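Local atomic coordinates of gamma-hexachlorocyclohexane dehydrochlorinase (Novosphingobium barchaimii LL02, PDB entry 5KVB), a protein that probably catalyses two successive anti dehydrochlorinations that turn the pollutant gamma-hexachlorocyclohexane (lindane) into a tetrachlorocyclohexadiene by way of pentachlorocyclohexene. Residues A[21-26]-A[40-45]; A[46-49]-A[55-58]; A[14-19]-A[129-134]; A[70-73]-A[77-80]; A[104-109]-A[149-154]. One frame throughout, in Å; residues are numbered along the deposited sequence. Where two conformers were deposited one is given.

Contact 1 of 5, residues A[21-26]-A[40-45]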
# COMPACT_ATOMS: atom_id res chain seq x y z
N GLN A 21 -0.03 -11.23 -7.43
CA GLN A 21 0.13 -9.84 -7.00
C GLN A 21 0.15 -8.89 -8.22
O GLN A 21 -0.48 -7.83 -8.20
CB GLN A 21 1.39 -9.70 -6.13
CG GLN A 21 1.26 -10.42 -4.78
CD GLN A 21 2.60 -10.83 -4.18
OE1 GLN A 21 3.66 -10.59 -4.76
NE2 GLN A 21 2.55 -11.47 -3.02
N ASP A 22 0.82 -9.28 -9.30
CA ASP A 22 0.81 -8.50 -10.54
C ASP A 22 -0.59 -8.44 -11.19
O ASP A 22 -1.00 -7.38 -11.67
CB ASP A 22 1.83 -9.06 -11.56
CG ASP A 22 3.28 -8.78 -11.18
OD1 ASP A 22 3.56 -7.97 -10.28
OD2 ASP A 22 4.16 -9.41 -11.82
N LEU A 23 -1.33 -9.55 -11.22
CA LEU A 23 -2.70 -9.54 -11.76
C LEU A 23 -3.55 -8.51 -11.03
O LEU A 23 -4.29 -7.72 -11.65
CB LEU A 23 -3.37 -10.92 -11.63
CG LEU A 23 -2.80 -12.03 -12.52
CD1 LEU A 23 -3.34 -13.38 -12.06
CD2 LEU A 23 -3.16 -11.80 -14.00
N TYR A 24 -3.46 -8.53 -9.70
CA TYR A 24 -4.29 -7.68 -8.87
C TYR A 24 -3.93 -6.20 -9.05
O TYR A 24 -4.82 -5.36 -9.23
CB TYR A 24 -4.17 -8.11 -7.42
CG TYR A 24 -5.07 -7.38 -6.47
CD1 TYR A 24 -6.40 -7.76 -6.28
CD2 TYR A 24 -4.60 -6.30 -5.75
CE1 TYR A 24 -7.22 -7.09 -5.37
CE2 TYR A 24 -5.41 -5.62 -4.86
CZ TYR A 24 -6.70 -6.02 -4.67
OH TYR A 24 -7.48 -5.33 -3.78
N SER A 25 -2.65 -5.86 -9.03
CA SER A 25 -2.27 -4.48 -9.31
C SER A 25 -2.68 -4.06 -10.72
O SER A 25 -3.09 -2.91 -10.92
CB SER A 25 -0.78 -4.28 -9.08
OG SER A 25 -0.51 -4.29 -7.68
N ASP A 26 -2.60 -4.98 -11.69
CA ASP A 26 -2.99 -4.69 -13.07
C ASP A 26 -4.49 -4.34 -13.17
O ASP A 26 -4.87 -3.51 -13.98
CB ASP A 26 -2.66 -5.86 -14.01
CG ASP A 26 -1.20 -5.91 -14.43
OD1 ASP A 26 -0.46 -4.93 -14.16
OD2 ASP A 26 -0.78 -6.93 -15.03
N ALA A 40 -7.86 -6.04 -19.84
CA ALA A 40 -8.41 -7.23 -20.49
C ALA A 40 -7.55 -8.47 -20.26
O ALA A 40 -8.06 -9.59 -20.23
CB ALA A 40 -8.58 -6.98 -21.99
N SER A 41 -6.24 -8.27 -20.08
CA SER A 41 -5.26 -9.35 -20.05
C SER A 41 -5.34 -10.27 -18.82
O SER A 41 -4.80 -11.37 -18.85
CB SER A 41 -3.83 -8.76 -20.11
OG SER A 41 -3.52 -8.04 -18.93
N ILE A 42 -6.01 -9.82 -17.77
CA ILE A 42 -5.92 -10.49 -16.46
C ILE A 42 -7.06 -11.47 -16.15
O ILE A 42 -7.05 -12.08 -15.08
CB ILE A 42 -5.88 -9.44 -15.32
CG1 ILE A 42 -7.23 -8.71 -15.22
CG2 ILE A 42 -4.73 -8.44 -15.51
CD1 ILE A 42 -7.25 -7.52 -14.24
N TRP A 43 -8.01 -11.65 -17.08
CA TRP A 43 -9.23 -12.44 -16.84
C TRP A 43 -9.33 -13.70 -17.68
O TRP A 43 -9.15 -13.65 -18.90
CB TRP A 43 -10.49 -11.61 -17.15
CG TRP A 43 -10.56 -10.25 -16.53
CD1 TRP A 43 -10.16 -9.08 -17.10
CD2 TRP A 43 -11.05 -9.92 -15.23
NE1 TRP A 43 -10.38 -8.03 -16.24
CE2 TRP A 43 -10.91 -8.52 -15.07
CE3 TRP A 43 -11.58 -10.67 -14.17
CZ2 TRP A 43 -11.30 -7.85 -13.91
CZ3 TRP A 43 -11.97 -10.00 -13.01
CH2 TRP A 43 -11.83 -8.61 -12.89
N TRP A 44 -9.69 -14.82 -17.06
CA TRP A 44 -10.15 -15.97 -17.86
C TRP A 44 -11.46 -15.59 -18.55
O TRP A 44 -12.19 -14.72 -18.09
CB TRP A 44 -10.36 -17.21 -16.98
CG TRP A 44 -9.09 -17.78 -16.42
CD1 TRP A 44 -8.80 -17.97 -15.09
CD2 TRP A 44 -7.95 -18.23 -17.16
NE1 TRP A 44 -7.54 -18.51 -14.97
CE2 TRP A 44 -7.00 -18.68 -16.22
CE3 TRP A 44 -7.64 -18.28 -18.52
CZ2 TRP A 44 -5.75 -19.18 -16.60
CZ3 TRP A 44 -6.41 -18.78 -18.90
CH2 TRP A 44 -5.48 -19.22 -17.95
N ASP A 45 -11.77 -16.26 -19.66
CA ASP A 45 -12.98 -15.89 -20.41
C ASP A 45 -14.27 -16.17 -19.63
O ASP A 45 -15.31 -15.54 -19.92
CB ASP A 45 -13.02 -16.61 -21.76
CG ASP A 45 -12.02 -16.04 -22.75
OD1 ASP A 45 -11.56 -14.90 -22.56
OD2 ASP A 45 -11.72 -16.72 -23.75
O HOH W 1 -1.33 -7.31 -17.77

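Contact 2 of 5, residues A[46-49]-A[55-58]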
# COMPACT_ATOMS: atom_id res chain seq x y z
N ASP A 46 -14.21 -17.06 -18.64
CA ASP A 46 -15.36 -17.32 -17.78
C ASP A 46 -15.24 -16.68 -16.39
O ASP A 46 -16.01 -17.00 -15.49
CB ASP A 46 -15.61 -18.84 -17.66
CG ASP A 46 -14.40 -19.60 -17.12
OD1 ASP A 46 -13.26 -19.08 -17.22
OD2 ASP A 46 -14.59 -20.72 -16.59
N ALA A 47 -14.29 -15.76 -16.23
CA ALA A 47 -14.17 -15.05 -14.95
C ALA A 47 -15.37 -14.16 -14.70
O ALA A 47 -15.94 -13.60 -15.64
CB ALA A 47 -12.88 -14.23 -14.92
N GLU A 48 -15.77 -14.03 -13.44
CA GLU A 48 -16.90 -13.20 -13.06
C GLU A 48 -16.51 -12.05 -12.14
O GLU A 48 -15.95 -12.26 -11.07
CB GLU A 48 -17.99 -14.05 -12.41
CG GLU A 48 -18.67 -15.02 -13.38
CD GLU A 48 -19.84 -15.77 -12.76
OE1 GLU A 48 -19.88 -15.91 -11.52
OE2 GLU A 48 -20.72 -16.21 -13.52
N TRP A 49 -16.83 -10.83 -12.57
CA TRP A 49 -16.61 -9.63 -11.76
C TRP A 49 -17.98 -9.11 -11.33
O TRP A 49 -18.77 -8.69 -12.17
CB TRP A 49 -15.83 -8.59 -12.58
CG TRP A 49 -15.50 -7.27 -11.89
CD1 TRP A 49 -15.71 -6.94 -10.58
CD2 TRP A 49 -14.89 -6.13 -12.50
NE1 TRP A 49 -15.26 -5.65 -10.34
CE2 TRP A 49 -14.77 -5.13 -11.51
CE3 TRP A 49 -14.44 -5.86 -13.79
CZ2 TRP A 49 -14.20 -3.88 -11.78
CZ3 TRP A 49 -13.89 -4.61 -14.06
CH2 TRP A 49 -13.78 -3.64 -13.05
N GLY A 55 -24.26 -5.62 -10.67
CA GLY A 55 -24.47 -6.92 -11.28
C GLY A 55 -23.18 -7.69 -11.52
O GLY A 55 -22.13 -7.35 -10.98
N THR A 56 -23.29 -8.74 -12.33
CA THR A 56 -22.14 -9.59 -12.68
C THR A 56 -21.74 -9.47 -14.16
O THR A 56 -22.58 -9.59 -15.06
CB THR A 56 -22.45 -11.06 -12.37
OG1 THR A 56 -22.81 -11.19 -10.99
CG2 THR A 56 -21.24 -11.94 -12.67
N TYR A 57 -20.45 -9.24 -14.40
CA TYR A 57 -19.92 -9.12 -15.76
C TYR A 57 -18.87 -10.21 -15.99
O TYR A 57 -18.15 -10.57 -15.05
CB TYR A 57 -19.33 -7.73 -15.98
CG TYR A 57 -20.40 -6.66 -16.11
CD1 TYR A 57 -21.09 -6.20 -15.00
CD2 TYR A 57 -20.73 -6.13 -17.35
CE1 TYR A 57 -22.08 -5.23 -15.12
CE2 TYR A 57 -21.71 -5.16 -17.48
CZ TYR A 57 -22.38 -4.72 -16.36
OH TYR A 57 -23.35 -3.76 -16.49
N LYS A 58 -18.78 -10.74 -17.21
CA LYS A 58 -17.99 -11.95 -17.46
C LYS A 58 -16.83 -11.75 -18.43
O LYS A 58 -17.01 -11.21 -19.53
CB LYS A 58 -18.90 -13.07 -18.01
CG LYS A 58 -18.17 -14.41 -18.18
CD LYS A 58 -18.91 -15.39 -19.12
CE LYS A 58 -20.26 -15.75 -18.59
NZ LYS A 58 -20.87 -16.79 -19.47

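Contact 3 of 5, residues A[14-19]-A[129-134]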
# COMPACT_ATOMS: atom_id res chain seq x y z
N LEU A 14 6.24 -19.09 -4.45
CA LEU A 14 6.65 -17.69 -4.52
C LEU A 14 6.40 -17.11 -5.92
O LEU A 14 5.94 -15.97 -6.05
CB LEU A 14 8.12 -17.55 -4.12
CG LEU A 14 8.41 -17.87 -2.65
CD1 LEU A 14 9.91 -17.96 -2.42
CD2 LEU A 14 7.80 -16.80 -1.75
N ALA A 15 6.67 -17.89 -6.96
CA ALA A 15 6.41 -17.42 -8.32
C ALA A 15 4.92 -17.20 -8.56
O ALA A 15 4.52 -16.21 -9.19
CB ALA A 15 6.99 -18.41 -9.34
N SER A 16 4.09 -18.09 -8.02
CA SER A 16 2.64 -17.95 -8.13
C SER A 16 2.15 -16.70 -7.42
O SER A 16 1.36 -15.93 -7.98
CB SER A 16 1.92 -19.19 -7.58
OG SER A 16 2.20 -20.34 -8.39
N ARG A 17 2.62 -16.48 -6.19
CA ARG A 17 2.24 -15.27 -5.46
C ARG A 17 2.63 -14.01 -6.22
O ARG A 17 1.84 -13.07 -6.28
CB ARG A 17 2.89 -15.27 -4.06
CG ARG A 17 2.28 -16.30 -3.09
CD ARG A 17 3.11 -16.49 -1.82
NE ARG A 17 3.33 -15.24 -1.08
CZ ARG A 17 2.85 -14.97 0.13
NH1 ARG A 17 2.09 -15.85 0.77
NH2 ARG A 17 3.16 -13.81 0.71
N ALA A 18 3.81 -13.98 -6.83
CA ALA A 18 4.23 -12.81 -7.60
C ALA A 18 3.33 -12.57 -8.81
O ALA A 18 2.93 -11.44 -9.09
CB ALA A 18 5.69 -12.95 -8.02
N ALA A 19 2.99 -13.64 -9.52
CA ALA A 19 2.12 -13.52 -10.68
C ALA A 19 0.75 -12.98 -10.26
O ALA A 19 0.18 -12.12 -10.94
CB ALA A 19 1.98 -14.86 -11.38
N GLY A 129 -0.75 -24.06 -16.52
CA GLY A 129 0.43 -23.41 -15.97
C GLY A 129 0.36 -21.90 -15.76
O GLY A 129 1.27 -21.33 -15.17
N VAL A 130 -0.70 -21.26 -16.24
CA VAL A 130 -0.83 -19.80 -16.23
C VAL A 130 -1.90 -19.35 -15.24
O VAL A 130 -2.98 -19.95 -15.18
CB VAL A 130 -1.19 -19.29 -17.65
CG1 VAL A 130 -1.43 -17.79 -17.66
CG2 VAL A 130 -0.09 -19.66 -18.64
N TRP A 131 -1.61 -18.29 -14.46
CA TRP A 131 -2.59 -17.70 -13.52
C TRP A 131 -3.37 -16.54 -14.13
O TRP A 131 -2.78 -15.65 -14.74
CB TRP A 131 -1.88 -17.18 -12.26
CG TRP A 131 -1.29 -18.24 -11.36
CD1 TRP A 131 0.02 -18.64 -11.32
CD2 TRP A 131 -1.98 -19.01 -10.37
NE1 TRP A 131 0.18 -19.62 -10.38
CE2 TRP A 131 -1.03 -19.87 -9.78
CE3 TRP A 131 -3.31 -19.07 -9.94
CZ2 TRP A 131 -1.36 -20.77 -8.76
CZ3 TRP A 131 -3.64 -19.97 -8.92
CH2 TRP A 131 -2.67 -20.80 -8.35
N LYS A 132 -4.69 -16.53 -13.93
CA LYS A 132 -5.53 -15.36 -14.21
C LYS A 132 -6.65 -15.27 -13.18
O LYS A 132 -6.92 -16.25 -12.45
CB LYS A 132 -6.13 -15.40 -15.64
CG LYS A 132 -5.10 -15.19 -16.76
CD LYS A 132 -5.75 -14.94 -18.13
CE LYS A 132 -4.69 -14.85 -19.23
NZ LYS A 132 -5.27 -14.36 -20.52
N PHE A 133 -7.30 -14.11 -13.10
CA PHE A 133 -8.53 -13.96 -12.30
C PHE A 133 -9.61 -14.93 -12.72
O PHE A 133 -9.87 -15.08 -13.93
CB PHE A 133 -9.15 -12.57 -12.45
CG PHE A 133 -8.63 -11.50 -11.52
CD1 PHE A 133 -9.27 -11.24 -10.31
CD2 PHE A 133 -7.60 -10.67 -11.92
CE1 PHE A 133 -8.85 -10.19 -9.48
CE2 PHE A 133 -7.16 -9.63 -11.10
CZ PHE A 133 -7.79 -9.38 -9.88
N SER A 134 -10.27 -15.54 -11.74
CA SER A 134 -11.52 -16.26 -11.98
C SER A 134 -12.71 -15.54 -11.33
O SER A 134 -13.84 -15.70 -11.78
CB SER A 134 -11.46 -17.70 -11.48
OG SER A 134 -11.04 -17.78 -10.13

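Contact 4 of 5, residues A[70-73]-A[77-80]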
# COMPACT_ATOMS: atom_id res chain seq x y z
N VAL A 70 -20.69 1.72 -17.32
CA VAL A 70 -21.23 2.00 -15.99
C VAL A 70 -20.28 2.88 -15.17
O VAL A 70 -20.70 3.91 -14.65
CB VAL A 70 -21.53 0.71 -15.21
CG1 VAL A 70 -22.13 1.04 -13.85
CG2 VAL A 70 -22.47 -0.20 -15.99
N VAL A 71 -19.01 2.49 -15.06
CA VAL A 71 -18.12 3.17 -14.12
C VAL A 71 -17.51 4.45 -14.67
O VAL A 71 -17.73 5.53 -14.10
CB VAL A 71 -16.99 2.23 -13.65
CG1 VAL A 71 -16.09 2.96 -12.67
CG2 VAL A 71 -17.59 0.99 -13.01
N TRP A 72 -16.74 4.37 -15.75
CA TRP A 72 -16.01 5.54 -16.25
C TRP A 72 -16.91 6.74 -16.58
O TRP A 72 -16.54 7.87 -16.28
CB TRP A 72 -15.14 5.17 -17.47
CG TRP A 72 -13.93 4.27 -17.14
CD1 TRP A 72 -13.38 4.07 -15.91
CD2 TRP A 72 -13.16 3.47 -18.05
NE1 TRP A 72 -12.31 3.21 -15.99
CE2 TRP A 72 -12.16 2.82 -17.30
CE3 TRP A 72 -13.22 3.23 -19.43
CZ2 TRP A 72 -11.22 1.96 -17.88
CZ3 TRP A 72 -12.28 2.38 -20.00
CH2 TRP A 72 -11.30 1.75 -19.23
N PRO A 73 -18.11 6.52 -17.17
CA PRO A 73 -18.93 7.73 -17.41
C PRO A 73 -19.37 8.46 -16.14
O PRO A 73 -19.71 9.64 -16.22
CB PRO A 73 -20.15 7.18 -18.16
CG PRO A 73 -19.71 5.91 -18.76
CD PRO A 73 -18.70 5.33 -17.80
N ASP A 77 -12.40 11.33 -13.01
CA ASP A 77 -11.18 10.56 -12.79
C ASP A 77 -11.20 10.02 -11.37
O ASP A 77 -11.96 10.50 -10.53
CB ASP A 77 -9.94 11.42 -13.00
CG ASP A 77 -9.75 12.44 -11.90
OD1 ASP A 77 -10.38 13.52 -11.97
OD2 ASP A 77 -9.01 12.14 -10.95
N PHE A 78 -10.37 9.00 -11.11
CA PHE A 78 -10.18 8.48 -9.76
C PHE A 78 -8.86 7.73 -9.65
O PHE A 78 -8.20 7.48 -10.66
CB PHE A 78 -11.35 7.57 -9.35
CG PHE A 78 -11.74 6.55 -10.39
CD1 PHE A 78 -10.88 5.53 -10.77
CD2 PHE A 78 -12.99 6.60 -10.98
CE1 PHE A 78 -11.26 4.59 -11.71
CE2 PHE A 78 -13.37 5.66 -11.92
CZ PHE A 78 -12.50 4.66 -12.29
N ILE A 79 -8.50 7.40 -8.42
CA ILE A 79 -7.28 6.64 -8.15
C ILE A 79 -7.60 5.62 -7.06
O ILE A 79 -8.27 5.93 -6.08
CB ILE A 79 -6.11 7.58 -7.74
CG1 ILE A 79 -4.83 6.80 -7.43
CG2 ILE A 79 -6.47 8.45 -6.53
CD1 ILE A 79 -4.26 6.00 -8.61
N HIS A 80 -7.14 4.38 -7.27
CA HIS A 80 -7.33 3.30 -6.30
C HIS A 80 -6.00 2.86 -5.73
O HIS A 80 -5.14 2.38 -6.47
CB HIS A 80 -7.99 2.07 -6.95
CG HIS A 80 -9.42 2.26 -7.34
ND1 HIS A 80 -9.80 3.00 -8.44
CD2 HIS A 80 -10.56 1.76 -6.80
CE1 HIS A 80 -11.12 2.98 -8.54
NE2 HIS A 80 -11.61 2.22 -7.57

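Contact 5 of 5, residues A[104-109]-A[149-154]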
# COMPACT_ATOMS: atom_id res chain seq x y z
N LEU A 104 -9.89 7.56 -4.18
CA LEU A 104 -10.21 8.99 -4.18
C LEU A 104 -10.66 9.37 -5.58
O LEU A 104 -10.03 8.95 -6.55
CB LEU A 104 -8.99 9.83 -3.79
CG LEU A 104 -8.32 9.46 -2.47
CD1 LEU A 104 -7.09 10.34 -2.24
CD2 LEU A 104 -9.30 9.54 -1.30
N GLY A 105 -11.73 10.15 -5.70
CA GLY A 105 -12.19 10.46 -7.04
C GLY A 105 -13.09 11.67 -7.16
O GLY A 105 -13.57 12.22 -6.17
N ASN A 106 -13.29 12.06 -8.41
CA ASN A 106 -14.11 13.20 -8.78
C ASN A 106 -15.34 12.70 -9.54
O ASN A 106 -15.24 12.32 -10.71
CB ASN A 106 -13.30 14.18 -9.63
CG ASN A 106 -12.17 14.83 -8.85
OD1 ASN A 106 -12.34 15.21 -7.69
ND2 ASN A 106 -11.00 14.95 -9.48
N LEU A 107 -16.48 12.68 -8.85
CA LEU A 107 -17.76 12.21 -9.41
C LEU A 107 -18.38 13.27 -10.32
O LEU A 107 -18.37 14.45 -9.99
CB LEU A 107 -18.72 11.87 -8.26
CG LEU A 107 -19.97 11.02 -8.51
CD1 LEU A 107 -19.59 9.57 -8.81
CD2 LEU A 107 -20.89 11.10 -7.30
N VAL A 108 -18.93 12.85 -11.46
CA VAL A 108 -19.59 13.80 -12.36
C VAL A 108 -20.86 14.40 -11.73
O VAL A 108 -21.02 15.62 -11.69
CB VAL A 108 -19.96 13.13 -13.70
CG1 VAL A 108 -20.78 14.08 -14.56
CG2 VAL A 108 -18.70 12.71 -14.45
N GLU A 109 -21.73 13.53 -11.22
CA GLU A 109 -22.96 13.95 -10.54
C GLU A 109 -22.67 14.88 -9.36
O GLU A 109 -22.05 14.48 -8.38
CB GLU A 109 -23.74 12.72 -10.05
CG GLU A 109 -25.04 13.05 -9.33
CD GLU A 109 -26.08 13.67 -10.24
OE1 GLU A 109 -26.04 13.40 -11.46
OE2 GLU A 109 -26.93 14.44 -9.74
N ILE A 149 -14.17 19.99 -0.24
CA ILE A 149 -12.91 19.50 -0.80
C ILE A 149 -13.10 19.02 -2.22
O ILE A 149 -14.00 18.21 -2.49
CB ILE A 149 -12.32 18.35 0.06
CG1 ILE A 149 -11.92 18.88 1.44
CG2 ILE A 149 -11.12 17.70 -0.65
CD1 ILE A 149 -11.55 17.79 2.42
N HIS A 150 -12.27 19.51 -3.13
CA HIS A 150 -12.30 19.07 -4.51
C HIS A 150 -10.88 18.73 -4.97
O HIS A 150 -9.98 19.58 -4.92
CB HIS A 150 -12.92 20.13 -5.42
CG HIS A 150 -14.37 20.35 -5.16
ND1 HIS A 150 -15.36 19.56 -5.72
CD2 HIS A 150 -15.01 21.27 -4.40
CE1 HIS A 150 -16.54 19.99 -5.30
NE2 HIS A 150 -16.35 21.02 -4.50
N PHE A 151 -10.68 17.49 -5.42
CA PHE A 151 -9.37 17.06 -5.86
C PHE A 151 -9.04 17.72 -7.20
O PHE A 151 -9.73 17.50 -8.19
CB PHE A 151 -9.28 15.53 -5.98
CG PHE A 151 -9.54 14.81 -4.69
CD1 PHE A 151 -8.78 15.08 -3.56
CD2 PHE A 151 -10.55 13.86 -4.60
CE1 PHE A 151 -9.02 14.42 -2.36
CE2 PHE A 151 -10.80 13.20 -3.41
CZ PHE A 151 -10.04 13.47 -2.29
N VAL A 152 -7.99 18.53 -7.21
CA VAL A 152 -7.60 19.28 -8.39
C VAL A 152 -6.10 19.09 -8.71
O VAL A 152 -5.31 18.82 -7.82
CB VAL A 152 -7.88 20.80 -8.20
CG1 VAL A 152 -9.38 21.06 -8.15
CG2 VAL A 152 -7.22 21.30 -6.92
N PRO A 153 -5.72 19.25 -9.99
CA PRO A 153 -4.31 19.18 -10.39
C PRO A 153 -3.52 20.42 -9.93
O PRO A 153 -4.14 21.41 -9.54
CB PRO A 153 -4.39 19.11 -11.92
CG PRO A 153 -5.66 19.80 -12.25
CD PRO A 153 -6.61 19.47 -11.15
N PRO A 154 -2.18 20.35 -9.96
CA PRO A 154 -1.36 21.52 -9.62
C PRO A 154 -1.65 22.69 -10.55
O PRO A 154 -1.99 22.41 -11.70
CB PRO A 154 0.07 21.01 -9.83
CG PRO A 154 -0.01 19.55 -9.69
CD PRO A 154 -1.36 19.15 -10.22
O HOH W 2 -14.64 17.37 -7.51

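Contact 1 of 5, residues A[21-26]-A[40-45]
Apolar contacts carry the direct meeting of helix segment 21-26 with segment 40-45, and all of them converge on Ile42. Leu23 CD2 lies 3.8 Å from Ile42 CB, the two side chains lying alongside and pointing opposite ways. One helical turn on, the methylene of Asp26 meets the CG2 methyl: Asp26 CB is 3.6 Å from Ile42 CG2. With chi1 at 68°, Ile42 places CG1 between its own N and carbonyl carbon; this turns CG2 to the helix and lets CD1 come to 3.9 Å from the backbone O of Leu23.

Polar contact is indirect, for no hydrogen bond joins the segments. A water donates to both sides, 2.8 Å from Asp26 OD2 and 2.6 Å from Ser41 OG. The carboxylate has stronger partners in Arg38, through OD1, and in Arg86 of the second subunit, a pairing likely to favour its ionised form.

Backbone geometry sets Ile42 in place: Ala40 to Trp43 form a type I beta turn, with Ile42 at its third position. The arrangement belongs to the alpha+beta cone of the SnoaL-like (NTF2) fold, where the long N-terminal helix packs against the chain entering the curved sheet.

Contact 2 of 5, residues A[46-49]-A[55-58]
Two backbone hydrogen bonds between Trp49 and Tyr57 hold the strands together. Trp49 N donates to Tyr57 O over 2.8 Å and Tyr57 N returns a bond of 2.8 Å to Trp49 O, with N-H...O angles of 174° and 171°. Reciprocity of this kind defines a hydrogen-bonded antiparallel pair; Glu48 and Lys58 form the adjoining non-hydrogen-bonded pair. The short strand axes run at 146°, well short of 180°, which is the mark of a twisted ribbon.

Weaker CA-H...O contacts flank these bonds. Lys58 CA approaches Ala47 O to 3.2 Å, while Glu48 CA and Thr56 CA face Tyr57 O and Trp49 O respectively.

Among the side chains, Glu48 and Thr56 meet through carbon, Glu48 CB lying 3.9 Å from Thr56 CG2. The methyl can reach across because CG2 is anti to the Thr56 backbone N, leaving OG1 beside that N. Lys58 lays its CG 3.5 Å from Ala47 O, but its charge does not pair with Glu48: NZ and OE2 are 6.0 Å apart. On the face opposite Glu48 and Lys58, Trp49 and Tyr57 diverge, the Trp49 ring packing on helices 10-33 and 59-71 and that of Tyr57 on helix 59-71.

Together these features describe a beta hairpin, strands 47-51 and 55-58, at one margin of the sheet of the SnoaL-like fold.

Contact 3 of 5, residues A[14-19]-A[129-134]
A buried helix-to-sheet contact joins Ser16 and Ala19 of the N-terminal helix to a single indole, Trp131, near the start of strand 130-145. The evidence is one weak hydrogen bond and a small apolar patch.

Trp131 NE1 donates to Ser16 OG over 2.9 Å, but the N-H...O angle of 135° is well off straight. The hydroxyl oxygen sits at the indole edge, near the ring plane, and is also hydrogen-bonded to the backbone O of Asp12, one turn earlier in the helix. Chi1 of Ser16, -66°, sets OG beside its own N and thus within reach of that carbonyl. The carbon behind the hydroxyl packs as well, with Ser16 CB 3.3 Å from Trp131 NE1 and 3.7 Å from Trp131 CE2. One turn further along, Ala19 CB meets the five-membered ring obliquely, 4.3 Å from Trp131 CD1. A leucine in place of Trp131 would probably leave Ser16 OG without its indole donor and open a gap beside Ala19.

Both helix residues point their CB atoms at the strand, whereas Trp131 alone among the strand residues 130-132 points its CB back. Around this pair, Ile20 and Leu23 of helix 10-33 extend the packing on the indole, Arg126 of strand 113-127 touches both Ser16 and Trp131, and Phe89 of strand 75-89 meets Ser16.

Contact 4 of 5, residues A[70-73]-A[77-80]
The probable active-site wall of this SnoaL-like fold includes the contact between segment 70-73 and strand 75-89, where Val71 and Trp72 meet Phe78. His80, probably the proton acceptor, lies two residues beyond Phe78 on the strand.

In the conformer described, one of two modelled, Phe78 presents the far end of its ring to both partners. CE2 is 3.9 Å from Val71 CG1, and CZ is 3.8 Å from Trp72 CD1. Both the Val71 and Trp72 side chains cross Phe78 at about a right angle. The aromatic pair meets rim to rim, planes at 38° and the centroid of the indole five-membered ring 6.0 Å from that of Phe78; CZ lies in the indole plane at its edge, and neither ring lies over the other's face. With chi1 at 47°, Phe78 CG is wedged between its backbone N and carbonyl carbon, which swings the ring to Val71 and Trp72.

Trp72 NE1 is hydrogen-bonded to Val31 O, which helps fix the indole. The contact itself is apolar: Phe78 packs beside the probable catalytic Asp32, whose OD1 is hydrogen-bonded to His80 ND1; Phe78 CE1 lies in plane at the His80 ring edge, so this ring may partly screen that pair.

Contact 5 of 5, residues A[104-109]-A[149-154]
Phe151 and Asn106 touch directly; one residue earlier, His150 ND1 has a water 2.9 Å away. That water's bond to Asn106 OD1, 3.2 Å, is long and tentative, and OD1 also has a direct hydrogen bond to Ser113 OG.

Phe151 comes next. Its backbone O accepts a weak bond from Asn106 ND2, 3.1 Å long and bent to 134° at the hydrogen; ND2 is also bound to Asp77 OD1. The amide and phenyl planes are 43° apart, and Asn106 OD1 comes to 3.5 Å from Phe151 CB. Chi1 of Phe151, -60°, puts CG beside its N and directs the ring along strand 94-107. There CD2 is 3.8 Å from Gly105 O, which lies in the ring plane at the edge, and CE2 is 3.8 Å from Leu104 CB. With an alanine in place of Phe151, Leu104 CB would probably lose this packing partner and a gap would open beside Gly105.

Beyond, Val152 turns its CB away, and its backbone is hydrogen-bonded to the second subunit. The C-terminal loop thus lies between strand 94-107, flanked by strands 75-89 and 113-127, and that subunit, whose Tyr142 ring meets Phe151 nearly parallel.

Contacts 1, 3 and 4 are buried, contact 2 is only partly so, and contact 5 is buried although its centre is about 20 Å from that of the chain. Contacts 1 and 3 share helix 10-33 and are joined through backbone pairing of Ile42 and Trp44 with Phe133; contact 2 continues this sheet by Glu48 N to Ser134 O. At the other end, contacts 4 and 5 sit on neighbouring strands, tied by Ile79 N to Leu104 O. Backbone bonds dominate the hairpin, apolar side chains dominate contacts 1 and 4, and single weak side-chain bonds mark contacts 3 and 5. The second subunit reaches every contact except contact 2.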